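Local coordinates for protein DraIII (Deinococcus radiophilus, PDB 4L0K) that cuts DNA as a type II restriction endonuclease, probably with a nuclease core of the beta-beta-alpha-metal kind, at residues 110-113 and 114-118; 119-122 and 123-126; 203-207 and 208-212; 217-220 and 221-225. One frame throughout, in Å; residues are numbered along the deposited sequence.

Taken from the N terminus, the four contacts follow one another in series; none nests in or crosses another. Contact 1 forms the capped first turns of helix 112-126, and contact 2 carries on directly along the same helix, their centres about 13 Å apart, where it is buried against strand 194-198 and helices 46-57 and 137-147. Past the hairpin of strands 179-183 and 194-198 comes contact 3, which closes the tight turn joining helix 199-205 to helix 210-226. Contact 4 lies farther along that last helix, about 16 Å from contact 3 between centres. Contacts 1 and 2 touch no other chain, whereas contacts 3 and 4 both meet the second subunit.

Contact 1 of 4, residues 110-113 and 114-118; sequences ADYD and SCIDV
Asp111 caps the first turn of helix 112-126 by bonding Ser114 twice, a classic N-cap that stands on the exposed side of this contact. Ser114 N gives its hydrogen to Asp111 OD2 at 3.1 Å, and Ser114 OG gives its own to Asp111 OD1 at 2.7 Å. Both donors come from above the carboxylate plane, and the pair of bonds fixes how that group is turned. At chi1 64° the carboxylate of Asp111 sits between its own N and carbonyl carbon, folded back toward the helix start, where the amide hydrogens would favour a negative charge.

The buried side is tighter and mostly apolar. Tyr112, with CG anti to its N (chi1 176°), places its ring beside Ile116, whose CG1 lies above one face, 3.8 Å from the ring centroid, in a CH-pi contact. The ring is held from its far end as well, because Tyr112 OH hydrogen-bonds to Glu34 and to Lys21 N, while Tyr77 meets it edge-to-face. Nearby, Ala110 CB packs on Cys115 SG at 3.9 Å. The delta methyl of Ile116, CD1, extends the cover toward the phenol end, 3.6 Å from Tyr112 CZ.

Contact 2 of 4, residues 119-122 and 123-126; sequences ARKL and TWLA
Thr123 folds its hydroxyl back onto the preceding turn, where OG1 bonds Ala119 O at 2.8 Å. The torsion that does this (chi1 -49°) sets OG1 beside its own backbone N, and that N reaches the same oxygen at 3.0 Å. The two donors arrive from opposite faces of the Ala119 carbonyl plane, so the buried oxygen is gripped twice. Putting an alanine here removes the hydroxyl and the methyl together, which would probably leave Ala119 O with just its backbone donor and open a gap toward Phe37, Ile52 and Leu143.

Around the helix, Lys121 starts with CG anti to its N (chi1 175°) and then bends at chi2 and again at chi4. The kinked chain brings CE within 3.8 Å of Leu125 CD2 and, obliquely, within 3.9 Å of Trp124 CE3, so its methylenes serve as apolar filling between the two. The ammonium of Lys121 continues to the carbonyls of Ala191 and Val194, while Trp124 NE1 bonds Gly148 O. One residue on, Leu122 CD1 meets Leu125 CD2 at 3.9 Å, and both leucines rest on Phe196 of strand 194-198. That strand and its partner 179-183, with helix 199-205 after them, probably make up the beta-beta-alpha-metal unit expected of a His-Me finger family, and this part of helix 112-126 packs, buried, beside that unit.

Contact 3 of 4, residues 203-207 and 208-212; sequences VAQGN and KSLDE
With CG anti to the backbone N (chi1 -175°) and the chain extended beyond it, Gln205 stretches its amide across the turn until NE2 donates to Lys208 O at 2.9 Å. The bond lies in the plane of the Lys208 carbonyl, although the oxygen is tilted 24° out of the glutamine amide plane. Leu210 CD1 packs 3.6 Å from the same NE2, a nitrogen that also hydrogen-bonds His183 O on strand 179-183.

The backbone itself makes a type II' beta turn from Gln205 to Lys208, closed by Lys208 N giving its hydrogen to Gln205 O at 3.1 Å. Gly206 takes the positive phi (54°) that glycine adopts most readily. A water then donates to Gly206 O at 2.7 Å and to Lys208 O at 2.9 Å, joining the two carbonyls across the turn. Lys208 also faces Phe200 of the second subunit in a cation-pi contact.

If a leucine stood at Gln205, the amide would be gone, which is likely to cost Lys208 O its side-chain donor and to deprive His183 O of this donor as well.

Next, Ser209 and Glu212 begin helix 210-226 with a capping box: Glu212 N bonds Ser209 OG, and Ser209 N reaches Glu212 OE2 at 3.1 Å. The carbonyls of Gln205, Gly206 and Lys208 thus each have a hydrogen-bond donor, from backbone, side chain or water, in a link of just four residues between two helices.

Contact 4 of 4, residues 217-220 and 221-225; sequences MEEV and LTRVK
Arg223 lays its guanidinium over the backbone of the preceding turn, one face centred above Glu219 O at 3.6 Å from the plane. A bend at chi3 (-125°) folds the group back along the helix instead of letting it run outward, and Arg223 NH2 comes to rest 3.6 Å from Glu219 CB. The same Glu219 O accepts the helical bond from Arg223 N at 3.1 Å, so this carbonyl has the arginine's amide as its donor and the flat guanidinium lying over it.

The two charged ends do not join directly. Glu219 OE1 stands 4.3 Å from Arg223 NH2, beyond a salt bridge, and a water mediates: it donates to Glu219 OE1 at 2.6 Å and accepts from Arg223 NH2 at 3.0 Å, lying at the guanidinium edge in its plane. Arg223 NH1 meanwhile bonds the carbonyl of Cys160 of the second subunit.

On the exposed flank Thr222 turns its hydroxyl back to the preceding turn, OG1 beside its own N (chi1 -69°), and gives a hydrogen to Glu218 O at 2.8 Å. Thr222 N reaches that oxygen too, from the opposite face of the carbonyl plane, at 3.0 Å.

Apolar side chains take another flank of helix 210-226, where Met217 packs on Val220 of the second subunit, and Val220 on its Ile159. The carboxylate of Glu218 crosses the dimer interface to a salt bridge with Lys225 of the second subunit. Charges on this helix are therefore met partly through water and partly by the second subunit.

Contact 1 of 4, residues 110-113 and 114-118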
ATOM      1  N   ALA A 110     -21.375  -1.871  -5.059  1.00 38.81           N
ATOM      2  CA  ALA A 110     -22.298  -1.720  -3.936  1.00 42.94           C
ATOM      3  C   ALA A 110     -23.602  -1.172  -4.492  1.00 43.11           C
ATOM      4  O   ALA A 110     -23.581  -0.402  -5.448  1.00 42.86           O
ATOM      5  CB  ALA A 110     -21.733  -0.759  -2.904  1.00 33.70           C
ATOM      6  N   ASP A 111     -24.730  -1.559  -3.902  1.00 39.47           N
ATOM      7  CA  ASP A 111     -26.027  -1.042  -4.347  1.00 36.29           C
ATOM      8  C   ASP A 111     -26.170   0.444  -3.994  1.00 37.71           C
ATOM      9  O   ASP A 111     -25.383   0.977  -3.211  1.00 51.05           O
ATOM     10  CB  ASP A 111     -27.194  -1.874  -3.785  1.00 26.28           C
ATOM     11  CG  ASP A 111     -27.282  -1.806  -2.277  1.00 52.19           C
ATOM     12  OD1 ASP A 111     -26.603  -2.617  -1.602  1.00 64.98           O
ATOM     13  OD2 ASP A 111     -28.023  -0.940  -1.759  1.00 54.55           O
ATOM     14  N   TYR A 112     -27.171   1.096  -4.578  1.00 37.16           N
ATOM     15  CA  TYR A 112     -27.362   2.538  -4.453  1.00 33.66           C
ATOM     16  C   TYR A 112     -27.644   2.962  -3.008  1.00 35.52           C
ATOM     17  O   TYR A 112     -27.028   3.913  -2.477  1.00 32.46           O
ATOM     18  CB  TYR A 112     -28.487   3.026  -5.392  1.00 30.82           C
ATOM     19  CG  TYR A 112     -28.788   4.497  -5.222  1.00 28.41           C
ATOM     20  CD1 TYR A 112     -28.117   5.460  -5.972  1.00 31.56           C
ATOM     21  CD2 TYR A 112     -29.724   4.927  -4.291  1.00 35.53           C
ATOM     22  CE1 TYR A 112     -28.374   6.818  -5.788  1.00 30.81           C
ATOM     23  CE2 TYR A 112     -29.988   6.271  -4.105  1.00 33.18           C
ATOM     24  CZ  TYR A 112     -29.315   7.208  -4.853  1.00 31.93           C
ATOM     25  OH  TYR A 112     -29.596   8.539  -4.647  1.00 37.10           O
ATOM     26  N   ASP A 113     -28.590   2.259  -2.384  1.00 32.94           N
ATOM     27  CA  ASP A 113     -28.997   2.568  -1.015  1.00 35.11           C
ATOM     28  C   ASP A 113     -27.814   2.492  -0.045  1.00 38.40           C
ATOM     29  O   ASP A 113     -27.697   3.320   0.846  1.00 38.72           O
ATOM     30  CB  ASP A 113     -30.107   1.627  -0.542  1.00 35.74           C
ATOM     31  CG  ASP A 113     -31.432   1.824  -1.298  1.00 44.46           C
ATOM     32  OD1 ASP A 113     -32.316   0.961  -1.118  1.00 46.38           O
ATOM     33  OD2 ASP A 113     -31.598   2.812  -2.064  1.00 35.66           O
ATOM     34  N   SER A 114     -26.951   1.492  -0.228  1.00 34.79           N
ATOM     35  CA  SER A 114     -25.768   1.305   0.618  1.00 38.34           C
ATOM     36  C   SER A 114     -24.815   2.488   0.496  1.00 39.77           C
ATOM     37  O   SER A 114     -24.321   2.997   1.510  1.00 34.11           O
ATOM     38  CB  SER A 114     -25.023   0.026   0.240  1.00 31.86           C
ATOM     39  OG  SER A 114     -25.825  -1.115   0.469  1.00 33.71           O
ATOM     40  N   CYS A 115     -24.560   2.910  -0.746  1.00 23.52           N
ATOM     41  CA  CYS A 115     -23.723   4.076  -1.003  1.00 28.90           C
ATOM     42  C   CYS A 115     -24.258   5.308  -0.286  1.00 34.41           C
ATOM     43  O   CYS A 115     -23.494   6.040   0.361  1.00 35.45           O
ATOM     44  CB  CYS A 115     -23.577   4.328  -2.501  1.00 23.47           C
ATOM     45  SG  CYS A 115     -22.721   2.971  -3.341  1.00 40.92           S
ATOM     46  N   ILE A 116     -25.570   5.514  -0.359  1.00 36.65           N
ATOM     47  CA  ILE A 116     -26.167   6.643   0.362  1.00 38.60           C
ATOM     48  C   ILE A 116     -26.022   6.491   1.891  1.00 40.24           C
ATOM     49  O   ILE A 116     -25.675   7.454   2.586  1.00 46.09           O
ATOM     50  CB  ILE A 116     -27.657   6.907  -0.043  1.00 38.07           C
ATOM     51  CG1 ILE A 116     -27.822   6.952  -1.567  1.00 28.59           C
ATOM     52  CG2 ILE A 116     -28.184   8.182   0.606  1.00 36.16           C
ATOM     53  CD1 ILE A 116     -26.907   7.913  -2.262  1.00 30.23           C
ATOM     54  N   ASP A 117     -26.275   5.288   2.403  1.00 35.51           N
ATOM     55  CA  ASP A 117     -26.047   4.958   3.821  1.00 38.47           C
ATOM     56  C   ASP A 117     -24.638   5.338   4.308  1.00 36.23           C
ATOM     57  O   ASP A 117     -24.488   6.032   5.321  1.00 31.54           O
ATOM     58  CB  ASP A 117     -26.270   3.464   4.084  1.00 44.80           C
ATOM     59  CG  ASP A 117     -27.727   3.073   4.043  1.00 62.86           C
ATOM     60  OD1 ASP A 117     -28.584   3.979   4.144  1.00 70.45           O
ATOM     61  OD2 ASP A 117     -28.020   1.861   3.918  1.00 68.63           O
ATOM     62  N   VAL A 118     -23.627   4.871   3.570  1.00 29.28           N
ATOM     63  CA  VAL A 118     -22.226   5.207   3.811  1.00 27.69           C
ATOM     64  C   VAL A 118     -22.004   6.725   3.846  1.00 35.51           C
ATOM     65  O   VAL A 118     -21.371   7.237   4.785  1.00 33.49           O
ATOM     66  CB  VAL A 118     -21.300   4.546   2.749  1.00 30.30           C
ATOM     67  CG1 VAL A 118     -19.924   5.230   2.698  1.00 23.37           C
ATOM     68  CG2 VAL A 118     -21.176   3.022   3.000  1.00 23.96           C
TER

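Contact 2 of 4, residues 119-122 and 123-126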
ATOM      1  N   ALA A 119     -22.523   7.440   2.838  1.00 31.26           N
ATOM      2  CA  ALA A 119     -22.489   8.908   2.868  1.00 31.10           C
ATOM      3  C   ALA A 119     -23.058   9.483   4.187  1.00 32.37           C
ATOM      4  O   ALA A 119     -22.482  10.415   4.790  1.00 30.61           O
ATOM      5  CB  ALA A 119     -23.223   9.492   1.664  1.00 25.85           C
ATOM      6  N   ARG A 120     -24.178   8.919   4.639  1.00 26.30           N
ATOM      7  CA  ARG A 120     -24.801   9.431   5.864  1.00 38.04           C
ATOM      8  C   ARG A 120     -23.908   9.187   7.094  1.00 32.88           C
ATOM      9  O   ARG A 120     -23.734  10.063   7.949  1.00 30.41           O
ATOM     10  CB  ARG A 120     -26.183   8.809   6.075  1.00 35.68           C
ATOM     11  CG  ARG A 120     -27.361   9.703   5.701  1.00 37.76           C
ATOM     12  CD  ARG A 120     -28.688   9.021   6.059  1.00 38.95           C
ATOM     13  NE  ARG A 120     -28.837   7.752   5.352  1.00 36.38           N
ATOM     14  CZ  ARG A 120     -29.648   7.566   4.315  1.00 40.74           C
ATOM     15  NH1 ARG A 120     -30.402   8.566   3.865  1.00 38.70           N
ATOM     16  NH2 ARG A 120     -29.709   6.379   3.730  1.00 36.44           N
ATOM     17  N   LYS A 121     -23.324   7.995   7.148  1.00 30.77           N
ATOM     18  CA  LYS A 121     -22.492   7.592   8.273  1.00 30.49           C
ATOM     19  C   LYS A 121     -21.291   8.500   8.385  1.00 29.29           C
ATOM     20  O   LYS A 121     -20.969   8.992   9.454  1.00 32.67           O
ATOM     21  CB  LYS A 121     -22.018   6.155   8.088  1.00 30.84           C
ATOM     22  CG  LYS A 121     -21.041   5.704   9.158  1.00 39.84           C
ATOM     23  CD  LYS A 121     -21.676   5.691  10.549  1.00 39.04           C
ATOM     24  CE  LYS A 121     -20.673   5.224  11.589  1.00 39.79           C
ATOM     25  NZ  LYS A 121     -20.142   3.860  11.280  1.00 44.74           N
ATOM     26  N   LEU A 122     -20.641   8.710   7.250  1.00 34.93           N
ATOM     27  CA  LEU A 122     -19.439   9.511   7.167  1.00 30.27           C
ATOM     28  C   LEU A 122     -19.704  10.974   7.523  1.00 33.74           C
ATOM     29  O   LEU A 122     -18.850  11.627   8.137  1.00 34.23           O
ATOM     30  CB  LEU A 122     -18.865   9.392   5.753  1.00 27.42           C
ATOM     31  CG  LEU A 122     -17.662   8.481   5.532  1.00 30.75           C
ATOM     32  CD1 LEU A 122     -17.445   7.488   6.667  1.00 31.84           C
ATOM     33  CD2 LEU A 122     -17.769   7.770   4.205  1.00 30.76           C
ATOM     34  N   THR A 123     -20.874  11.494   7.140  1.00 26.22           N
ATOM     35  CA  THR A 123     -21.253  12.847   7.575  1.00 28.94           C
ATOM     36  C   THR A 123     -21.435  12.916   9.099  1.00 26.30           C
ATOM     37  O   THR A 123     -21.041  13.898   9.779  1.00 28.68           O
ATOM     38  CB  THR A 123     -22.564  13.318   6.901  1.00 27.54           C
ATOM     39  OG1 THR A 123     -22.483  13.093   5.489  1.00 31.41           O
ATOM     40  CG2 THR A 123     -22.798  14.797   7.173  1.00 28.09           C
ATOM     41  N   TRP A 124     -22.056  11.872   9.629  1.00 26.93           N
ATOM     42  CA  TRP A 124     -22.274  11.777  11.067  1.00 34.35           C
ATOM     43  C   TRP A 124     -20.929  11.750  11.823  1.00 36.80           C
ATOM     44  O   TRP A 124     -20.760  12.438  12.837  1.00 32.16           O
ATOM     45  CB  TRP A 124     -23.128  10.544  11.375  1.00 38.34           C
ATOM     46  CG  TRP A 124     -23.420  10.296  12.838  1.00 43.51           C
ATOM     47  CD1 TRP A 124     -24.378  10.908  13.604  1.00 42.83           C
ATOM     48  CD2 TRP A 124     -22.777   9.334  13.692  1.00 32.85           C
ATOM     49  NE1 TRP A 124     -24.360  10.400  14.877  1.00 40.40           N
ATOM     50  CE2 TRP A 124     -23.392   9.435  14.963  1.00 32.33           C
ATOM     51  CE3 TRP A 124     -21.737   8.410  13.508  1.00 27.11           C
ATOM     52  CZ2 TRP A 124     -22.989   8.648  16.059  1.00 30.32           C
ATOM     53  CZ3 TRP A 124     -21.342   7.614  14.593  1.00 26.61           C
ATOM     54  CH2 TRP A 124     -21.974   7.742  15.854  1.00 29.16           C
ATOM     55  N   LEU A 125     -19.973  10.974  11.310  1.00 28.25           N
ATOM     56  CA  LEU A 125     -18.642  10.893  11.918  1.00 29.26           C
ATOM     57  C   LEU A 125     -17.999  12.258  11.834  1.00 30.98           C
ATOM     58  O   LEU A 125     -17.342  12.703  12.784  1.00 33.43           O
ATOM     59  CB  LEU A 125     -17.741   9.909  11.160  1.00 22.24           C
ATOM     60  CG  LEU A 125     -17.480   8.492  11.660  1.00 32.73           C
ATOM     61  CD1 LEU A 125     -18.259   8.174  12.935  1.00 23.05           C
ATOM     62  CD2 LEU A 125     -17.743   7.479  10.535  1.00 30.32           C
ATOM     63  N   ALA A 126     -18.175  12.913  10.684  1.00 25.84           N
ATOM     64  CA  ALA A 126     -17.462  14.168  10.413  1.00 26.87           C
ATOM     65  C   ALA A 126     -17.865  15.271  11.397  1.00 26.07           C
ATOM     66  O   ALA A 126     -17.020  16.033  11.872  1.00 24.75           O
ATOM     67  CB  ALA A 126     -17.651  14.620   8.964  1.00 18.92           C
TER

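Contact 3 of 4, residues 203-207 and 208-212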
ATOM      1  N   VAL A 203      -3.485   1.966   4.947  1.00 29.31           N
ATOM      2  CA  VAL A 203      -2.696   1.053   4.106  1.00 31.14           C
ATOM      3  C   VAL A 203      -2.096  -0.129   4.896  1.00 29.84           C
ATOM      4  O   VAL A 203      -2.024  -1.224   4.363  1.00 23.08           O
ATOM      5  CB  VAL A 203      -1.680   1.738   3.141  1.00 31.22           C
ATOM      6  CG1 VAL A 203      -2.050   3.198   2.847  1.00 27.74           C
ATOM      7  CG2 VAL A 203      -0.280   1.599   3.626  1.00 33.44           C
ATOM      8  N   ALA A 204      -1.753   0.064   6.175  1.00 21.59           N
ATOM      9  CA  ALA A 204      -1.244  -1.055   6.976  1.00 28.41           C
ATOM     10  C   ALA A 204      -2.271  -2.184   7.085  1.00 26.46           C
ATOM     11  O   ALA A 204      -1.930  -3.362   6.973  1.00 24.93           O
ATOM     12  CB  ALA A 204      -0.803  -0.590   8.393  1.00 18.43           C
ATOM     13  N   GLN A 205      -3.530  -1.815   7.316  1.00 24.94           N
ATOM     14  CA  GLN A 205      -4.578  -2.807   7.511  1.00 26.66           C
ATOM     15  C   GLN A 205      -4.738  -3.715   6.286  1.00 24.20           C
ATOM     16  O   GLN A 205      -5.036  -4.905   6.421  1.00 21.39           O
ATOM     17  CB  GLN A 205      -5.898  -2.106   7.856  1.00 28.30           C
ATOM     18  CG  GLN A 205      -7.049  -3.023   8.212  1.00 22.22           C
ATOM     19  CD  GLN A 205      -8.412  -2.353   7.984  1.00 31.88           C
ATOM     20  OE1 GLN A 205      -8.494  -1.147   7.774  1.00 36.04           O
ATOM     21  NE2 GLN A 205      -9.474  -3.141   8.012  1.00 29.11           N
ATOM     22  N   GLY A 206      -4.541  -3.152   5.094  1.00 24.93           N
ATOM     23  CA  GLY A 206      -4.608  -3.926   3.858  1.00 23.88           C
ATOM     24  C   GLY A 206      -5.888  -4.730   3.660  1.00 31.91           C
ATOM     25  O   GLY A 206      -6.990  -4.186   3.719  1.00 34.12           O
ATOM     26  N   ASN A 207      -5.750  -6.034   3.436  1.00 26.94           N
ATOM     27  CA  ASN A 207      -6.923  -6.879   3.180  1.00 33.09           C
ATOM     28  C   ASN A 207      -7.411  -7.619   4.422  1.00 33.53           C
ATOM     29  O   ASN A 207      -8.203  -8.555   4.324  1.00 40.71           O
ATOM     30  CB  ASN A 207      -6.641  -7.891   2.057  1.00 39.68           C
ATOM     31  CG  ASN A 207      -5.492  -8.852   2.398  1.00 51.47           C
ATOM     32  OD1 ASN A 207      -4.989  -8.864   3.523  1.00 46.11           O
ATOM     33  ND2 ASN A 207      -5.076  -9.661   1.419  1.00 55.28           N
ATOM     34  N   LYS A 208      -6.924  -7.214   5.588  1.00 26.56           N
ATOM     35  CA  LYS A 208      -7.353  -7.836   6.839  1.00 28.50           C
ATOM     36  C   LYS A 208      -8.536  -7.101   7.470  1.00 25.80           C
ATOM     37  O   LYS A 208      -8.699  -5.888   7.311  1.00 22.56           O
ATOM     38  CB  LYS A 208      -6.185  -7.907   7.845  1.00 29.72           C
ATOM     39  CG  LYS A 208      -5.005  -8.784   7.387  1.00 26.22           C
ATOM     40  CD  LYS A 208      -4.032  -9.024   8.531  1.00 30.00           C
ATOM     41  CE  LYS A 208      -2.801  -9.807   8.082  1.00 30.30           C
ATOM     42  NZ  LYS A 208      -3.119 -11.210   7.665  1.00 28.12           N
ATOM     43  N   SER A 209      -9.364  -7.830   8.198  1.00 27.65           N
ATOM     44  CA  SER A 209     -10.356  -7.167   9.027  1.00 27.46           C
ATOM     45  C   SER A 209      -9.631  -6.578  10.227  1.00 28.96           C
ATOM     46  O   SER A 209      -8.455  -6.885  10.482  1.00 30.41           O
ATOM     47  CB  SER A 209     -11.438  -8.145   9.485  1.00 30.21           C
ATOM     48  OG  SER A 209     -10.949  -9.013  10.494  1.00 40.27           O
ATOM     49  N   LEU A 210     -10.335  -5.740  10.970  1.00 28.77           N
ATOM     50  CA  LEU A 210      -9.767  -5.105  12.142  1.00 25.68           C
ATOM     51  C   LEU A 210      -9.263  -6.166  13.118  1.00 28.38           C
ATOM     52  O   LEU A 210      -8.080  -6.152  13.518  1.00 27.59           O
ATOM     53  CB  LEU A 210     -10.808  -4.220  12.802  1.00 29.01           C
ATOM     54  CG  LEU A 210     -10.459  -2.738  12.831  1.00 41.31           C
ATOM     55  CD1 LEU A 210      -9.817  -2.302  11.544  1.00 24.51           C
ATOM     56  CD2 LEU A 210     -11.707  -1.908  13.108  1.00 44.38           C
ATOM     57  N   ASP A 211     -10.148  -7.098  13.470  1.00 18.50           N
ATOM     58  CA  ASP A 211      -9.815  -8.154  14.424  1.00 23.45           C
ATOM     59  C   ASP A 211      -8.637  -9.010  13.941  1.00 26.37           C
ATOM     60  O   ASP A 211      -7.760  -9.336  14.731  1.00 31.85           O
ATOM     61  CB  ASP A 211     -11.029  -9.038  14.723  1.00 28.88           C
ATOM     62  CG  ASP A 211     -12.159  -8.279  15.417  1.00 47.00           C
ATOM     63  OD1 ASP A 211     -11.928  -7.155  15.920  1.00 49.73           O
ATOM     64  OD2 ASP A 211     -13.291  -8.815  15.467  1.00 52.18           O
ATOM     65  N   GLU A 212      -8.602  -9.364  12.656  1.00 30.85           N
ATOM     66  CA  GLU A 212      -7.441 -10.105  12.122  1.00 27.87           C
ATOM     67  C   GLU A 212      -6.180  -9.262  12.222  1.00 26.57           C
ATOM     68  O   GLU A 212      -5.101  -9.781  12.483  1.00 37.21           O
ATOM     69  CB  GLU A 212      -7.650 -10.536  10.664  1.00 24.91           C
ATOM     70  CG  GLU A 212      -8.664 -11.663  10.461  1.00 28.08           C
ATOM     71  CD  GLU A 212      -9.322 -11.606   9.086  1.00 35.17           C
ATOM     72  OE1 GLU A 212     -10.338 -12.296   8.885  1.00 43.28           O
ATOM     73  OE2 GLU A 212      -8.835 -10.860   8.206  1.00 30.56           O
TER
HETATM   74  O   HOH W   1      -9.410  -4.603   4.771  1.00 39.87           O

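Contact 4 of 4, residues 217-220 and 221-225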
ATOM      1  N   MET A 217      -0.955  -8.222  14.818  1.00 17.96           N
ATOM      2  CA  MET A 217       0.004  -7.418  15.568  1.00 28.74           C
ATOM      3  C   MET A 217       0.408  -8.173  16.832  1.00 30.54           C
ATOM      4  O   MET A 217       1.583  -8.251  17.168  1.00 35.87           O
ATOM      5  CB  MET A 217      -0.583  -6.073  15.988  1.00 25.25           C
ATOM      6  CG  MET A 217      -1.011  -5.179  14.856  1.00 33.61           C
ATOM      7  SD  MET A 217      -1.677  -3.633  15.511  1.00 31.41           S
ATOM      8  CE  MET A 217      -2.362  -2.860  14.034  1.00 47.04           C
ATOM      9  N   GLU A 218      -0.581  -8.741  17.511  1.00 24.87           N
ATOM     10  CA  GLU A 218      -0.338  -9.473  18.753  1.00 36.23           C
ATOM     11  C   GLU A 218       0.653 -10.625  18.594  1.00 32.99           C
ATOM     12  O   GLU A 218       1.571 -10.783  19.417  1.00 33.97           O
ATOM     13  CB  GLU A 218      -1.652  -9.985  19.339  1.00 33.81           C
ATOM     14  CG  GLU A 218      -1.608 -10.101  20.843  1.00 51.55           C
ATOM     15  CD  GLU A 218      -2.958  -9.844  21.485  1.00 65.05           C
ATOM     16  OE1 GLU A 218      -3.037  -8.924  22.328  1.00 62.83           O
ATOM     17  OE2 GLU A 218      -3.932 -10.558  21.149  1.00 69.57           O
ATOM     18  N   GLU A 219       0.487 -11.410  17.550  1.00 37.39           N
ATOM     19  CA  GLU A 219       1.377 -12.509  17.229  1.00 39.95           C
ATOM     20  C   GLU A 219       2.766 -12.067  16.851  1.00 34.53           C
ATOM     21  O   GLU A 219       3.704 -12.677  17.215  1.00 34.59           O
ATOM     22  CB  GLU A 219       0.820 -13.322  16.098  1.00 35.01           C
ATOM     23  CG  GLU A 219      -0.451 -14.026  16.419  1.00 37.16           C
ATOM     24  CD  GLU A 219      -1.234 -14.392  15.194  1.00 47.06           C
ATOM     25  OE1 GLU A 219      -0.944 -13.898  14.132  1.00 51.22           O
ATOM     26  OE2 GLU A 219      -2.152 -15.180  15.287  1.00 50.75           O
ATOM     27  N   VAL A 220       2.865 -10.988  16.125  1.00 27.38           N
ATOM     28  CA  VAL A 220       4.116 -10.451  15.739  1.00 28.38           C
ATOM     29  C   VAL A 220       4.893 -10.003  16.958  1.00 35.12           C
ATOM     30  O   VAL A 220       6.058 -10.228  17.039  1.00 31.97           O
ATOM     31  CB  VAL A 220       3.913  -9.289  14.797  1.00 29.07           C
ATOM     32  CG1 VAL A 220       5.183  -8.537  14.535  1.00 27.58           C
ATOM     33  CG2 VAL A 220       3.296  -9.764  13.512  1.00 32.35           C
ATOM     34  N   LEU A 221       4.236  -9.335  17.881  1.00 38.89           N
ATOM     35  CA  LEU A 221       4.920  -8.788  19.019  1.00 42.09           C
ATOM     36  C   LEU A 221       5.322  -9.875  19.963  1.00 44.51           C
ATOM     37  O   LEU A 221       6.336  -9.797  20.588  1.00 49.98           O
ATOM     38  CB  LEU A 221       4.089  -7.762  19.724  1.00 28.10           C
ATOM     39  CG  LEU A 221       3.923  -6.478  18.970  1.00 35.47           C
ATOM     40  CD1 LEU A 221       2.762  -5.727  19.548  1.00 29.54           C
ATOM     41  CD2 LEU A 221       5.155  -5.618  18.954  1.00 32.96           C
ATOM     42  N   THR A 222       4.514 -10.892  20.052  1.00 36.44           N
ATOM     43  CA  THR A 222       4.831 -12.022  20.847  1.00 36.35           C
ATOM     44  C   THR A 222       6.139 -12.590  20.358  1.00 41.27           C
ATOM     45  O   THR A 222       7.013 -12.904  21.112  1.00 45.96           O
ATOM     46  CB  THR A 222       3.724 -13.048  20.737  1.00 40.80           C
ATOM     47  OG1 THR A 222       2.574 -12.544  21.383  1.00 46.65           O
ATOM     48  CG2 THR A 222       4.091 -14.272  21.415  1.00 39.50           C
ATOM     49  N   ARG A 223       6.240 -12.722  19.068  1.00 40.09           N
ATOM     50  CA  ARG A 223       7.359 -13.320  18.467  1.00 34.83           C
ATOM     51  C   ARG A 223       8.565 -12.482  18.663  1.00 41.93           C
ATOM     52  O   ARG A 223       9.593 -13.009  18.993  1.00 41.09           O
ATOM     53  CB  ARG A 223       7.107 -13.523  17.008  1.00 28.47           C
ATOM     54  CG  ARG A 223       6.687 -14.910  16.686  1.00 34.42           C
ATOM     55  CD  ARG A 223       6.410 -15.031  15.225  1.00 43.38           C
ATOM     56  NE  ARG A 223       5.087 -15.547  15.037  1.00 44.92           N
ATOM     57  CZ  ARG A 223       4.149 -14.941  14.365  1.00 39.49           C
ATOM     58  NH1 ARG A 223       4.374 -13.793  13.818  1.00 36.19           N
ATOM     59  NH2 ARG A 223       2.991 -15.500  14.272  1.00 37.13           N
ATOM     60  N   VAL A 224       8.450 -11.185  18.461  1.00 34.70           N
ATOM     61  CA  VAL A 224       9.617 -10.349  18.583  1.00 42.76           C
ATOM     62  C   VAL A 224      10.131 -10.210  20.011  1.00 49.85           C
ATOM     63  O   VAL A 224      11.271  -9.916  20.207  1.00 52.08           O
ATOM     64  CB  VAL A 224       9.542  -9.027  17.797  1.00 46.79           C
ATOM     65  CG1 VAL A 224       8.485  -9.074  16.733  1.00 53.11           C
ATOM     66  CG2 VAL A 224       9.342  -7.831  18.665  1.00 50.71           C
ATOM     67  N   LYS A 225       9.273 -10.409  20.990  1.00 54.31           N
ATOM     68  CA  LYS A 225       9.685 -10.295  22.357  1.00 54.45           C
ATOM     69  C   LYS A 225      10.425 -11.532  22.804  1.00 61.01           C
ATOM     70  O   LYS A 225      11.106 -11.497  23.785  1.00 60.81           O
ATOM     71  CB  LYS A 225       8.502  -9.993  23.255  1.00 57.70           C
ATOM     72  CG  LYS A 225       7.978  -8.584  23.092  1.00 59.95           C
ATOM     73  CD  LYS A 225       6.603  -8.413  23.700  1.00 63.32           C
ATOM     74  CE  LYS A 225       6.307  -6.963  24.016  1.00 64.67           C
ATOM     75  NZ  LYS A 225       4.854  -6.685  23.987  1.00 67.55           N
TER
HETATM   76  O   HOH W   2       1.101 -14.030  12.496  1.00 43.21           O